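Local structure of 1-carboxybiuret hydrolase subunit AtzE (Pseudomonas sp., 6C62) at residues G87-N91 with R320-F324; V102-L107 with A225-D230. The protein hydrolyses 1-carboxybiuret to urea-1,3-dicarboxylate and ammonia, a step in the bacterial degradation of atrazine, and assembles with AtzG into a heterotetramer. Where two conformers were deposited one is given. Numbering follows the deposited sequence.

How the contacts relate
The two contacts lie in different parts of one amidase-family chain, their centres about 30 Å apart and their nearest atoms about 15 Å apart. In sequence, contact 2 is nested inside the span that contact 1 closes. Contact 1 is peripheral and partly buried: two loops meet there through Ile90, which makes a CH-pi contact with Phe324, and through Lys89, which packs on Asp323 and is linked to it by a water; its salt bridge is held inside 320-324. Contact 2 is buried nearer the middle of the chain, where helix 102-109 meets the end of helix 216-226 over the central sheet. It covers more surface and couples apolar packing to direct hydrogen bonds from an arginine to backbone carbonyls.

Contact 1: residues G87-N91 with R320-F324; sequences GSKIN and RPQDF
A small loop-to-loop packing contact, partly buried and peripheral, joins residues 87-91, between strand 70-74 and helix 102-109, to residues 320-324, just after helix 314-319. Ile90 and Asp323 are the nearest CA pair, 6.5 Å apart. Ile90 (chi1 m, chi2 t) fills the junction: its CD1 sits over the Phe324 ring, 3.6 Å from the centroid and 20° off the normal, a CH-pi contact, while Ile90 CG1 lies 3.8 Å from Arg320 NE over one guanidinium face and 4.0 Å from Asp323 CB. That guanidinium is fixed by a salt bridge, Arg320 NE to Asp323 OD2 at 3.0 Å, across the 3-10 turn 321-323. Lys89 extends past Asp323, its CG 3.6 Å from Asp323 O; one water links Lys89 NZ (2.9 Å), Asp323 OD1 (2.8 Å) and Gln322 O (2.8 Å). Glycine suits position 87 (phi 66°). Ser88 OG accepts from Asn91 N at 3.0 Å, folding 88-91 into an ST motif that holds the loop from which Lys89 and Ile90 reach the 3-10 turn.

Contact 2: residues V102-L107 with A225-D230; sequences VLVQRL and AMQGPD
Residues 102-107 are helical, with Arg106 N bonded to Val102 O and Leu107 N to Leu103 O, both at 3.0 Å; helix 216-226 ends at Met226. Arg106 and Met226 are the closest CA pair at 5.4 Å, followed by Leu107 and Ala225 at 6.2 Å.

Arg106 supplies every direct hydrogen bond between the segments. Its side chain is extended (chi1 m, chi2 and chi3 t), and its guanidinium edge meets three carbonyls: Arg106 NH1 donates to Met226 O at 3.0 Å and to Gly228 O at 2.9 Å, and Arg106 NH2 to Pro229 O at 3.0 Å. An arginine of one helix thus gathers carbonyls at and just beyond the C-terminal end of another. Gly228, at phi 143° and psi 147°, takes a conformation that calls for glycine; a CB there would also crowd Arg106 NH1. A water adds a second polar link, donating to Arg106 O at 2.6 Å and to Ala225 O at 2.7 Å.

Apolar packing centres on Met226 (chi1 m, chi2 t, chi3 m): its SD lies 4.0 Å from Leu103 CB and its CG 3.8 Å from Leu107 CD2, which is also 4.2 Å from Ala225 CB.

Val102 CG2 makes a plain van der Waals approach to Asp230 OD2 at 3.6 Å, an oxygen salt-bridged to Arg197 and hydrogen-bonded to Ser195.

The contact joins two helices on the central mixed sheet of the amidase fold, the Leu103 side chain about 10 Å from that of Lys74, probably a charge-relay residue. Leu103, Leu107 and Met226 share Leu167 of strand 165-170, and Val104 rests on Tyr71 and Val73 of strand 70-74.

Contact 1: residues G87-N91 with R320-F324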
loop_
_atom_site.group_PDB
_atom_site.type_symbol
_atom_site.label_atom_id
_atom_site.label_comp_id
_atom_site.label_asym_id
_atom_site.label_seq_id
_atom_site.Cartn_x
_atom_site.Cartn_y
_atom_site.Cartn_z
ATOM N N GLY A 87 -12.046 10.198 -21.634
ATOM C CA GLY A 87 -13.023 11.268 -21.539
ATOM C C GLY A 87 -12.498 12.708 -21.479
ATOM O O GLY A 87 -13.270 13.613 -21.168
ATOM N N SER A 88 -11.200 12.902 -21.773
ATOM C CA SER A 88 -10.537 14.126 -21.571
ATOM C C SER A 88 -10.199 14.779 -22.886
ATOM O O SER A 88 -10.142 14.122 -23.950
ATOM C CB SER A 88 -9.246 13.929 -20.775
ATOM O OG SER A 88 -8.205 13.392 -21.639
ATOM N N LYS A 89 -9.988 16.090 -22.823
ATOM C CA LYS A 89 -9.299 16.742 -23.907
ATOM C C LYS A 89 -7.804 16.821 -23.723
ATOM O O LYS A 89 -7.088 16.823 -24.722
ATOM C CB LYS A 89 -9.950 18.070 -24.287
ATOM C CG LYS A 89 -9.897 19.173 -23.332
ATOM C CD LYS A 89 -10.475 20.420 -24.019
ATOM C CE LYS A 89 -10.208 21.587 -23.099
ATOM N NZ LYS A 89 -11.128 22.694 -23.459
ATOM N N ILE A 90 -7.337 16.779 -22.463
ATOM C CA ILE A 90 -5.924 16.729 -22.145
ATOM C C ILE A 90 -5.155 15.631 -22.869
ATOM O O ILE A 90 -4.068 15.846 -23.345
ATOM C CB ILE A 90 -5.756 16.642 -20.622
ATOM C CG1 ILE A 90 -5.920 18.039 -20.027
ATOM C CG2 ILE A 90 -4.343 16.183 -20.235
ATOM C CD1 ILE A 90 -6.137 18.054 -18.553
ATOM N N ASN A 91 -5.727 14.441 -22.953
ATOM C CA ASN A 91 -5.049 13.298 -23.577
ATOM C C ASN A 91 -5.009 13.361 -25.122
ATOM O O ASN A 91 -4.329 12.518 -25.713
ATOM C CB ASN A 91 -5.681 11.972 -23.178
ATOM C CG ASN A 91 -5.338 11.550 -21.743
ATOM O OD1 ASN A 91 -4.814 12.340 -20.976
ATOM N ND2 ASN A 91 -5.682 10.300 -21.389
ATOM N N ARG A 320 -2.297 23.371 -16.526
ATOM C CA ARG A 320 -3.480 23.551 -17.369
ATOM C C ARG A 320 -4.808 23.194 -16.747
ATOM O O ARG A 320 -5.652 22.450 -17.304
ATOM C CB ARG A 320 -3.294 22.790 -18.699
ATOM C CG ARG A 320 -3.137 21.291 -18.518
ATOM C CD ARG A 320 -2.551 20.604 -19.745
ATOM N NE ARG A 320 -3.392 20.740 -20.918
ATOM C CZ ARG A 320 -3.214 20.068 -22.044
ATOM N NH1 ARG A 320 -2.203 19.220 -22.173
ATOM N NH2 ARG A 320 -4.046 20.287 -23.059
ATOM N N PRO A 321 -5.093 23.804 -15.602
ATOM C CA PRO A 321 -6.341 23.465 -14.898
ATOM C C PRO A 321 -7.617 23.791 -15.717
ATOM O O PRO A 321 -8.668 23.174 -15.564
ATOM C CB PRO A 321 -6.262 24.322 -13.634
ATOM C CG PRO A 321 -5.309 25.453 -13.978
ATOM C CD PRO A 321 -4.286 24.832 -14.883
ATOM N N GLN A 322 -7.505 24.809 -16.566
ATOM C CA GLN A 322 -8.625 25.223 -17.418
ATOM C C GLN A 322 -9.010 24.205 -18.496
ATOM O O GLN A 322 -10.107 24.288 -19.087
ATOM C CB GLN A 322 -8.313 26.591 -18.082
ATOM C CG GLN A 322 -7.305 26.518 -19.216
ATOM C CD GLN A 322 -5.835 26.465 -18.817
ATOM O OE1 GLN A 322 -5.430 26.457 -17.632
ATOM N NE2 GLN A 322 -5.015 26.411 -19.813
ATOM N N ASP A 323 -8.114 23.266 -18.784
ATOM C CA ASP A 323 -8.396 22.182 -19.726
ATOM C C ASP A 323 -9.082 20.967 -19.155
ATOM O O ASP A 323 -9.468 20.086 -19.927
ATOM C CB ASP A 323 -7.113 21.793 -20.386
ATOM C CG ASP A 323 -6.556 22.893 -21.330
ATOM O OD1 ASP A 323 -7.290 23.843 -21.690
ATOM O OD2 ASP A 323 -5.393 22.776 -21.718
ATOM N N PHE A 324 -9.306 20.930 -17.834
ATOM C CA PHE A 324 -10.097 19.853 -17.246
ATOM C C PHE A 324 -11.601 20.098 -17.441
ATOM O O PHE A 324 -12.033 21.220 -17.703
ATOM C CB PHE A 324 -9.788 19.713 -15.733
ATOM C CG PHE A 324 -8.465 19.085 -15.415
ATOM C CD1 PHE A 324 -7.277 19.756 -15.633
ATOM C CD2 PHE A 324 -8.410 17.770 -14.922
ATOM C CE1 PHE A 324 -6.075 19.172 -15.305
ATOM C CE2 PHE A 324 -7.199 17.215 -14.580
ATOM C CZ PHE A 324 -6.048 17.883 -14.775
HETATM O O HOH W 1 -9.910 24.812 -21.878
#

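Contact 2: residues V102-L107 with A225-D230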
loop_
_atom_site.group_PDB
_atom_site.type_symbol
_atom_site.label_atom_id
_atom_site.label_comp_id
_atom_site.label_asym_id
_atom_site.label_seq_id
_atom_site.Cartn_x
_atom_site.Cartn_y
_atom_site.Cartn_z
ATOM N N VAL A 102 -4.926 -5.372 -22.479
ATOM C CA VAL A 102 -4.993 -6.832 -22.332
ATOM C C VAL A 102 -6.408 -7.392 -22.438
ATOM O O VAL A 102 -6.601 -8.415 -23.071
ATOM C CB VAL A 102 -4.296 -7.260 -20.992
ATOM C CG1 VAL A 102 -4.530 -8.699 -20.681
ATOM C CG2 VAL A 102 -2.790 -6.983 -21.119
ATOM N N LEU A 103 -7.412 -6.753 -21.812
ATOM C CA LEU A 103 -8.740 -7.293 -21.931
ATOM C C LEU A 103 -9.314 -7.281 -23.373
ATOM O O LEU A 103 -10.053 -8.231 -23.773
ATOM C CB LEU A 103 -9.723 -6.594 -20.991
ATOM C CG LEU A 103 -9.373 -6.633 -19.520
ATOM C CD1 LEU A 103 -10.523 -6.122 -18.729
ATOM C CD2 LEU A 103 -9.001 -8.053 -19.089
ATOM N N VAL A 104 -8.956 -6.241 -24.130
ATOM C CA VAL A 104 -9.290 -6.164 -25.547
ATOM C C VAL A 104 -8.606 -7.291 -26.324
ATOM O O VAL A 104 -9.275 -7.958 -27.147
ATOM C CB VAL A 104 -8.954 -4.777 -26.131
ATOM C CG1 VAL A 104 -9.136 -4.767 -27.657
ATOM C CG2 VAL A 104 -9.773 -3.696 -25.439
ATOM N N GLN A 105 -7.311 -7.526 -26.056
ATOM C CA GLN A 105 -6.562 -8.644 -26.677
ATOM C C GLN A 105 -7.239 -9.982 -26.401
ATOM O O GLN A 105 -7.354 -10.808 -27.288
ATOM C CB GLN A 105 -5.113 -8.754 -26.174
ATOM C CG GLN A 105 -4.202 -7.522 -26.397
ATOM C CD GLN A 105 -2.789 -7.546 -25.713
ATOM O OE1 GLN A 105 -2.339 -8.554 -25.078
ATOM N NE2 GLN A 105 -2.117 -6.366 -25.777
ATOM N N ARG A 106 -7.707 -10.190 -25.169
ATOM C CA ARG A 106 -8.393 -11.454 -24.817
ATOM C C ARG A 106 -9.759 -11.616 -25.509
ATOM O O ARG A 106 -10.105 -12.729 -25.944
ATOM C CB ARG A 106 -8.428 -11.610 -23.302
ATOM C CG ARG A 106 -7.025 -11.863 -22.792
ATOM C CD ARG A 106 -6.943 -12.074 -21.321
ATOM N NE ARG A 106 -5.559 -12.119 -20.854
ATOM C CZ ARG A 106 -5.250 -12.296 -19.567
ATOM N NH1 ARG A 106 -6.194 -12.418 -18.643
ATOM N NH2 ARG A 106 -3.981 -12.318 -19.176
ATOM N N LEU A 107 -10.507 -10.512 -25.658
ATOM C CA LEU A 107 -11.777 -10.579 -26.349
ATOM C C LEU A 107 -11.537 -10.862 -27.833
ATOM O O LEU A 107 -12.231 -11.641 -28.443
ATOM C CB LEU A 107 -12.624 -9.324 -26.156
ATOM C CG LEU A 107 -13.224 -9.169 -24.730
ATOM C CD1 LEU A 107 -13.936 -7.809 -24.632
ATOM C CD2 LEU A 107 -14.135 -10.293 -24.339
ATOM N N ALA A 225 -13.765 -15.333 -21.118
ATOM C CA ALA A 225 -12.791 -14.968 -22.135
ATOM C C ALA A 225 -11.660 -14.063 -21.634
ATOM O O ALA A 225 -10.507 -14.181 -22.115
ATOM C CB ALA A 225 -13.523 -14.308 -23.317
ATOM N N MET A 226 -11.990 -13.192 -20.683
ATOM C CA MET A 226 -11.069 -12.176 -20.181
ATOM C C MET A 226 -10.166 -12.624 -18.973
ATOM O O MET A 226 -9.168 -12.017 -18.656
ATOM C CB MET A 226 -11.908 -10.969 -19.776
ATOM C CG MET A 226 -12.430 -10.251 -20.985
ATOM S SD MET A 226 -13.105 -8.608 -20.561
ATOM C CE MET A 226 -14.565 -9.069 -19.660
ATOM N N GLN A 227 -10.559 -13.704 -18.343
ATOM C CA GLN A 227 -9.882 -14.203 -17.140
ATOM C C GLN A 227 -8.483 -14.718 -17.414
ATOM O O GLN A 227 -8.216 -15.208 -18.506
ATOM C CB GLN A 227 -10.651 -15.361 -16.545
ATOM C CG GLN A 227 -11.859 -15.019 -15.690
ATOM C CD GLN A 227 -12.312 -16.256 -14.926
ATOM O OE1 GLN A 227 -11.554 -16.768 -14.132
ATOM N NE2 GLN A 227 -13.539 -16.735 -15.185
ATOM N N GLY A 228 -7.602 -14.618 -16.420
ATOM C CA GLY A 228 -6.278 -15.199 -16.522
ATOM C C GLY A 228 -5.249 -14.304 -15.858
ATOM O O GLY A 228 -5.360 -13.066 -15.932
ATOM N N PRO A 229 -4.218 -14.912 -15.267
ATOM C CA PRO A 229 -3.118 -14.126 -14.698
ATOM C C PRO A 229 -2.419 -13.271 -15.727
ATOM O O PRO A 229 -2.468 -13.560 -16.903
ATOM C CB PRO A 229 -2.145 -15.175 -14.137
ATOM C CG PRO A 229 -2.509 -16.445 -14.810
ATOM C CD PRO A 229 -3.930 -16.373 -15.260
ATOM N N ASP A 230 -1.863 -12.156 -15.276
ATOM C CA ASP A 230 -1.059 -11.297 -16.090
ATOM C C ASP A 230 0.077 -10.806 -15.188
ATOM O O ASP A 230 -0.080 -9.806 -14.434
ATOM C CB ASP A 230 -1.898 -10.126 -16.559
ATOM C CG ASP A 230 -1.112 -9.163 -17.445
ATOM O OD1 ASP A 230 0.080 -9.450 -17.726
ATOM O OD2 ASP A 230 -1.699 -8.126 -17.865
HETATM O O HOH W 2 -9.789 -14.968 -24.649
#